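Local coordinates for hypothetical protein DR_0824 (PDB 2IMR) that catalyses the zinc-dependent deamination of aminodeoxyfutalosine to futalosine, a step of menaquinone biosynthesis, at residues L102-Y107 / R126-V131. Residues are numbered along the deposited sequence; the frame is centred on the assembly and turned at random.
Sequences LDMSAY and RHLRGV
The M104 amide gives its N-H to the carbonyl of L128, with 2.8 Å between M104 N and L128 O. L128 O also accepts a longer bond from R129 NH1, 3.3 Å away, and the two donors approach from opposite faces of the carbonyl plane, the guanidinium one well above it. R129 reaches back because its chain bends at chi2 (-88°), which turns CD toward M104 O. Its guanidinium then lies flat between backbones: S105 C sits 4.0 Å above the plane over its centre and A106 N nearer the rim, while R126 O covers the other face. An alanine in place of R129 would probably leave L128 O with one donor fewer and open a gap between these backbones. A water bridges the two segments, donating to D103 OD2 and M104 O and accepting from G130 N. D103 is held by the amides of W154 and A155. On the apolar side, M104 SD meets L128 CD1 at 4.2 Å, and both side chains touch S355. L128 centres an inverse gamma turn. The contact thus joins the loop after zinc ligand H101 to the residues leading into helix 130-143, beside the metal site of an amidohydrolase TIM barrel.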
# COMPACT_ATOMS: atom_id res chain seq x y z
N LEU A 102 -6.39 5.75 -7.60
CA LEU A 102 -6.65 7.10 -8.10
C LEU A 102 -7.91 7.10 -8.96
O LEU A 102 -8.51 8.15 -9.22
CB LEU A 102 -5.45 7.63 -8.90
CG LEU A 102 -4.16 7.77 -8.09
CD1 LEU A 102 -3.12 8.50 -8.91
CD2 LEU A 102 -4.43 8.54 -6.80
N ASP A 103 -8.32 5.91 -9.40
CA ASP A 103 -9.55 5.73 -10.16
C ASP A 103 -10.13 4.40 -9.71
O ASP A 103 -9.39 3.46 -9.41
CB ASP A 103 -9.29 5.75 -11.69
CG ASP A 103 -8.91 4.38 -12.26
OD1 ASP A 103 -7.78 3.91 -12.00
OD2 ASP A 103 -9.74 3.79 -12.98
N MET A 104 -11.45 4.32 -9.63
CA MET A 104 -12.12 3.09 -9.21
C MET A 104 -13.36 2.85 -10.05
O MET A 104 -13.69 3.64 -10.94
CB MET A 104 -12.51 3.15 -7.73
CG MET A 104 -11.33 3.30 -6.77
SD MET A 104 -11.82 3.32 -5.01
CE MET A 104 -12.13 1.58 -4.73
N SER A 105 -14.06 1.76 -9.75
CA SER A 105 -15.27 1.42 -10.48
C SER A 105 -16.42 1.12 -9.53
O SER A 105 -16.22 0.67 -8.41
CB SER A 105 -15.01 0.19 -11.35
OG SER A 105 -16.21 -0.25 -11.97
N ALA A 106 -17.64 1.39 -9.99
CA ALA A 106 -18.81 1.11 -9.18
C ALA A 106 -18.82 -0.40 -8.98
O ALA A 106 -19.33 -0.91 -7.98
CB ALA A 106 -20.08 1.56 -9.91
N TYR A 107 -18.25 -1.12 -9.95
CA TYR A 107 -18.19 -2.57 -9.89
C TYR A 107 -17.44 -3.09 -8.67
O TYR A 107 -17.92 -4.01 -8.00
CB TYR A 107 -17.53 -3.13 -11.16
CG TYR A 107 -18.29 -2.84 -12.44
CD1 TYR A 107 -19.62 -3.22 -12.59
CD2 TYR A 107 -17.66 -2.20 -13.51
CE1 TYR A 107 -20.32 -2.95 -13.77
CE2 TYR A 107 -18.35 -1.92 -14.70
CZ TYR A 107 -19.68 -2.30 -14.82
OH TYR A 107 -20.36 -2.02 -15.99
N ARG A 126 -17.79 7.90 -5.32
CA ARG A 126 -18.43 8.14 -6.61
C ARG A 126 -17.64 9.02 -7.58
O ARG A 126 -17.65 8.76 -8.79
CB ARG A 126 -19.82 8.75 -6.41
CG ARG A 126 -20.84 7.81 -5.77
CD ARG A 126 -22.22 8.42 -5.88
NE ARG A 126 -23.17 7.87 -4.92
CZ ARG A 126 -23.63 6.62 -4.93
NH1 ARG A 126 -23.21 5.76 -5.85
NH2 ARG A 126 -24.51 6.25 -4.02
N HIS A 127 -16.95 10.04 -7.09
CA HIS A 127 -16.21 10.92 -8.00
C HIS A 127 -14.89 10.32 -8.50
O HIS A 127 -14.29 10.86 -9.44
CB HIS A 127 -15.91 12.27 -7.33
CG HIS A 127 -14.79 12.22 -6.35
ND1 HIS A 127 -14.92 11.66 -5.10
CD2 HIS A 127 -13.51 12.63 -6.44
CE1 HIS A 127 -13.77 11.73 -4.46
NE2 HIS A 127 -12.89 12.32 -5.26
N LEU A 128 -14.45 9.22 -7.89
CA LEU A 128 -13.20 8.58 -8.29
C LEU A 128 -13.39 7.68 -9.51
O LEU A 128 -13.22 6.46 -9.44
CB LEU A 128 -12.64 7.74 -7.13
CG LEU A 128 -12.29 8.52 -5.86
CD1 LEU A 128 -11.78 7.56 -4.80
CD2 LEU A 128 -11.24 9.59 -6.18
N ARG A 129 -13.75 8.31 -10.62
CA ARG A 129 -13.97 7.61 -11.87
C ARG A 129 -13.30 8.35 -13.01
O ARG A 129 -13.40 9.57 -13.10
CB ARG A 129 -15.47 7.55 -12.19
CG ARG A 129 -16.36 7.01 -11.08
CD ARG A 129 -16.49 5.50 -11.14
NE ARG A 129 -17.47 5.06 -10.16
CZ ARG A 129 -17.25 4.96 -8.85
NH1 ARG A 129 -16.05 5.27 -8.36
NH2 ARG A 129 -18.22 4.59 -8.03
N GLY A 130 -12.61 7.61 -13.87
CA GLY A 130 -12.00 8.22 -15.04
C GLY A 130 -10.69 8.99 -14.95
O GLY A 130 -10.14 9.25 -13.88
N VAL A 131 -10.23 9.38 -16.14
CA VAL A 131 -8.99 10.10 -16.34
C VAL A 131 -8.82 11.43 -15.61
O VAL A 131 -7.81 11.66 -14.95
CB VAL A 131 -8.76 10.33 -17.85
CG1 VAL A 131 -7.46 11.07 -18.08
CG2 VAL A 131 -8.75 9.00 -18.59
O HOH W 1 -12.31 4.84 -13.29